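Rubber oxygenase (Streptomyces sp., PDB 5O1L) cleaves the double bonds of poly(cis-1,4-isoprene) rubber oxidatively with molecular oxygen, using a non-covalently bound b-type heme. Local coordinates at residues A254-Q262 with E273-A281. Numbering follows the deposited sequence.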
loop_
_atom_site.group_PDB
_atom_site.type_symbol
_atom_site.label_atom_id
_atom_site.label_comp_id
_atom_site.label_asym_id
_atom_site.label_seq_id
_atom_site.Cartn_x
_atom_site.Cartn_y
_atom_site.Cartn_z
ATOM N N ALA A 254 -1.113 -5.402 17.565
ATOM C CA ALA A 254 -1.001 -6.184 16.367
ATOM C C ALA A 254 -2.358 -6.470 15.783
ATOM O O ALA A 254 -2.547 -6.415 14.564
ATOM C CB ALA A 254 -0.249 -7.466 16.580
ATOM N N GLU A 255 -3.291 -6.860 16.624
ATOM C CA GLU A 255 -4.652 -7.154 16.147
ATOM C C GLU A 255 -5.346 -5.911 15.626
ATOM O O GLU A 255 -6.092 -5.982 14.648
ATOM C CB GLU A 255 -5.471 -7.787 17.225
ATOM C CG GLU A 255 -4.992 -9.175 17.524
ATOM C CD GLU A 255 -5.012 -10.134 16.417
ATOM O OE1 GLU A 255 -6.086 -10.171 15.722
ATOM O OE2 GLU A 255 -4.025 -10.904 16.284
ATOM N N ALA A 256 -5.115 -4.770 16.255
ATOM C CA ALA A 256 -5.745 -3.532 15.808
ATOM C C ALA A 256 -5.170 -3.076 14.491
ATOM O O ALA A 256 -5.913 -2.617 13.613
ATOM C CB ALA A 256 -5.539 -2.471 16.859
ATOM N N TYR A 257 -3.859 -3.215 14.321
ATOM C CA TYR A 257 -3.223 -2.919 13.037
ATOM C C TYR A 257 -3.774 -3.810 11.929
ATOM O O TYR A 257 -4.125 -3.328 10.822
ATOM C CB TYR A 257 -1.684 -3.044 13.149
ATOM C CG TYR A 257 -0.906 -2.753 11.903
ATOM C CD1 TYR A 257 -0.616 -1.484 11.574
ATOM C CD2 TYR A 257 -0.477 -3.734 11.060
ATOM C CE1 TYR A 257 0.130 -1.216 10.437
ATOM C CE2 TYR A 257 0.270 -3.481 9.929
ATOM C CZ TYR A 257 0.538 -2.203 9.620
ATOM O OH TYR A 257 1.249 -1.928 8.425
ATOM N N LEU A 258 -3.894 -5.107 12.143
ATOM C CA LEU A 258 -4.531 -5.975 11.183
ATOM C C LEU A 258 -5.938 -5.505 10.837
ATOM O O LEU A 258 -6.309 -5.462 9.668
ATOM C CB LEU A 258 -4.594 -7.403 11.714
ATOM C CG LEU A 258 -5.318 -8.418 10.814
ATOM C CD1 LEU A 258 -4.664 -8.584 9.467
ATOM C CD2 LEU A 258 -5.296 -9.749 11.555
ATOM N N HIS A 259 -6.691 -5.140 11.839
ATOM C CA HIS A 259 -8.080 -4.679 11.636
ATOM C C HIS A 259 -8.142 -3.473 10.748
ATOM O O HIS A 259 -8.989 -3.397 9.848
ATOM C CB HIS A 259 -8.771 -4.475 12.962
ATOM C CG HIS A 259 -10.246 -4.296 12.854
ATOM N ND1 HIS A 259 -11.055 -5.320 12.396
ATOM C CD2 HIS A 259 -11.057 -3.252 13.081
ATOM C CE1 HIS A 259 -12.323 -4.866 12.362
ATOM N NE2 HIS A 259 -12.353 -3.657 12.807
ATOM N N VAL A 260 -7.274 -2.499 10.983
ATOM C CA VAL A 260 -7.215 -1.343 10.053
ATOM C C VAL A 260 -7.021 -1.802 8.636
ATOM O O VAL A 260 -7.698 -1.294 7.710
ATOM C CB VAL A 260 -6.120 -0.368 10.489
ATOM C CG1 VAL A 260 -5.873 0.704 9.443
ATOM C CG2 VAL A 260 -6.366 0.262 11.816
ATOM N N TRP A 261 -6.098 -2.692 8.378
ATOM C CA TRP A 261 -5.817 -3.206 7.047
ATOM C C TRP A 261 -6.919 -4.057 6.496
ATOM O O TRP A 261 -7.192 -4.043 5.297
ATOM C CB TRP A 261 -4.417 -3.834 6.971
ATOM C CG TRP A 261 -3.371 -2.807 6.945
ATOM C CD1 TRP A 261 -2.721 -2.188 7.959
ATOM C CD2 TRP A 261 -2.934 -2.153 5.721
ATOM N NE1 TRP A 261 -1.895 -1.193 7.437
ATOM C CE2 TRP A 261 -1.978 -1.204 6.088
ATOM C CE3 TRP A 261 -3.245 -2.327 4.411
ATOM C CZ2 TRP A 261 -1.332 -0.394 5.136
ATOM C CZ3 TRP A 261 -2.590 -1.588 3.462
ATOM C CH2 TRP A 261 -1.673 -0.593 3.849
ATOM N N GLN A 262 -7.652 -4.786 7.321
ATOM C CA GLN A 262 -8.787 -5.572 6.856
ATOM C C GLN A 262 -9.920 -4.633 6.394
ATOM O O GLN A 262 -10.454 -4.824 5.308
ATOM C CB GLN A 262 -9.295 -6.501 7.969
ATOM C CG GLN A 262 -8.400 -7.669 8.385
ATOM C CD GLN A 262 -8.845 -8.293 9.666
ATOM O OE1 GLN A 262 -9.332 -7.640 10.596
ATOM N NE2 GLN A 262 -8.671 -9.620 9.691
ATOM N N GLU A 273 -14.389 -12.415 1.213
ATOM C CA GLU A 273 -13.951 -13.787 1.041
ATOM C C GLU A 273 -12.460 -13.937 0.710
ATOM O O GLU A 273 -11.964 -15.054 0.763
ATOM C CB GLU A 273 -14.725 -14.436 -0.148
ATOM C CG GLU A 273 -16.182 -14.574 0.126
ATOM C CD GLU A 273 -17.009 -15.064 -1.060
ATOM O OE1 GLU A 273 -16.449 -15.406 -2.153
ATOM O OE2 GLU A 273 -18.257 -15.104 -0.849
ATOM N N TYR A 274 -11.777 -12.825 0.445
ATOM C CA TYR A 274 -10.344 -12.830 0.140
ATOM C C TYR A 274 -9.482 -12.118 1.166
ATOM O O TYR A 274 -8.258 -12.068 1.038
ATOM C CB TYR A 274 -10.049 -12.262 -1.289
ATOM C CG TYR A 274 -10.877 -12.973 -2.351
ATOM C CD1 TYR A 274 -10.921 -14.323 -2.470
ATOM C CD2 TYR A 274 -11.658 -12.221 -3.176
ATOM C CE1 TYR A 274 -11.649 -14.933 -3.457
ATOM C CE2 TYR A 274 -12.432 -12.802 -4.159
ATOM C CZ TYR A 274 -12.393 -14.168 -4.265
ATOM O OH TYR A 274 -13.175 -14.796 -5.274
ATOM N N ILE A 275 -10.078 -11.495 2.148
ATOM C CA ILE A 275 -9.300 -10.761 3.181
ATOM C C ILE A 275 -8.968 -11.714 4.317
ATOM O O ILE A 275 -9.874 -12.343 4.856
ATOM C CB ILE A 275 -10.145 -9.571 3.743
ATOM C CG1 ILE A 275 -10.642 -8.639 2.624
ATOM C CG2 ILE A 275 -9.365 -8.845 4.811
ATOM C CD1 ILE A 275 -11.606 -7.602 3.091
ATOM N N PRO A 276 -7.706 -11.886 4.675
ATOM C CA PRO A 276 -7.391 -12.824 5.757
ATOM C C PRO A 276 -7.976 -12.437 7.059
ATOM O O PRO A 276 -7.960 -11.267 7.423
ATOM C CB PRO A 276 -5.851 -12.860 5.855
ATOM C CG PRO A 276 -5.399 -11.812 4.932
ATOM C CD PRO A 276 -6.527 -11.222 4.138
ATOM N N ALA A 277 -8.500 -13.412 7.816
ATOM C CA ALA A 277 -9.145 -13.106 9.093
ATOM C C ALA A 277 -8.197 -12.920 10.286
ATOM O O ALA A 277 -8.539 -12.234 11.238
ATOM C CB ALA A 277 -10.170 -14.197 9.521
ATOM N N THR A 278 -7.003 -13.488 10.157
ATOM C CA THR A 278 -6.016 -13.544 11.209
ATOM C C THR A 278 -4.617 -13.342 10.689
ATOM O O THR A 278 -4.371 -13.508 9.504
ATOM C CB THR A 278 -6.054 -14.954 11.896
ATOM O OG1 THR A 278 -5.666 -15.957 10.946
ATOM C CG2 THR A 278 -7.392 -15.240 12.489
ATOM N N TRP A 279 -3.682 -12.958 11.607
ATOM C CA TRP A 279 -2.304 -12.923 11.237
ATOM C C TRP A 279 -1.742 -14.245 10.759
ATOM O O TRP A 279 -0.980 -14.260 9.844
ATOM C CB TRP A 279 -1.409 -12.399 12.321
ATOM C CG TRP A 279 -1.400 -10.921 12.426
ATOM C CD1 TRP A 279 -1.833 -10.170 13.472
ATOM C CD2 TRP A 279 -1.043 -10.019 11.379
ATOM N NE1 TRP A 279 -1.640 -8.857 13.174
ATOM C CE2 TRP A 279 -1.186 -8.718 11.888
ATOM C CE3 TRP A 279 -0.594 -10.171 10.075
ATOM C CZ2 TRP A 279 -0.953 -7.597 11.104
ATOM C CZ3 TRP A 279 -0.386 -9.042 9.321
ATOM C CH2 TRP A 279 -0.567 -7.782 9.854
ATOM N N ASP A 280 -2.151 -15.323 11.405
ATOM C CA ASP A 280 -1.682 -16.627 10.929
ATOM C C ASP A 280 -2.050 -16.869 9.473
ATOM O O ASP A 280 -1.189 -17.277 8.667
ATOM C CB ASP A 280 -2.226 -17.750 11.809
ATOM C CG ASP A 280 -1.549 -17.839 13.157
ATOM O OD1 ASP A 280 -0.453 -17.299 13.322
ATOM O OD2 ASP A 280 -2.182 -18.533 14.040
ATOM N N ALA A 281 -3.269 -16.552 9.094
ATOM C CA ALA A 281 -3.693 -16.698 7.738
ATOM C C ALA A 281 -2.918 -15.787 6.799
ATOM O O ALA A 281 -2.487 -16.165 5.710
ATOM C CB ALA A 281 -5.184 -16.529 7.595
HETATM O O HOH W 1 -4.624 -12.656 14.319
#
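With CG turned anti to its carbonyl carbon (chi1 -80°), Trp279 swings its indole back onto helix 251-267, while Leu258, whose CG lies anti to the backbone N (chi1 177°), lays its CB and CD2 along one face of the indole. Leu258 CD2 makes a CH-pi contact with the five-membered ring, 4.0 Å from its centroid. In the indole plane, Trp279 NE1 donates to Ala254 O (3.0 Å, 161°). It arrives above the carbonyl plane, opposite the face used by Leu258 N, so Ala254 O accepts two hydrogen bonds, one from each face. Tyr257 CD2 meets Trp279 CZ2 edge to edge at 3.9 Å. The indole is thus a knob in a hole formed by Ala254, Glu255, Tyr257 and Leu258, packing the start of helix 279-289, N-capped by Thr278, against helix 251-267 within the all-helical catalytic domain. Replacing Trp279 by an alanine removes the indole and is likely to leave Ala254 O without its side-chain donor and a gap over Leu258 CB and CD2. A water bridges Glu255 OE2 and Trp279 N. Farther along, Gln262, its chain extended beyond CG, donates an NE2 N-H to Pro276 O (2.9 Å), in the carbonyl plane on a lone pair, and weakly to Ala277 O; Ile275 CG2 lies against Gln262 CG at 3.9 Å.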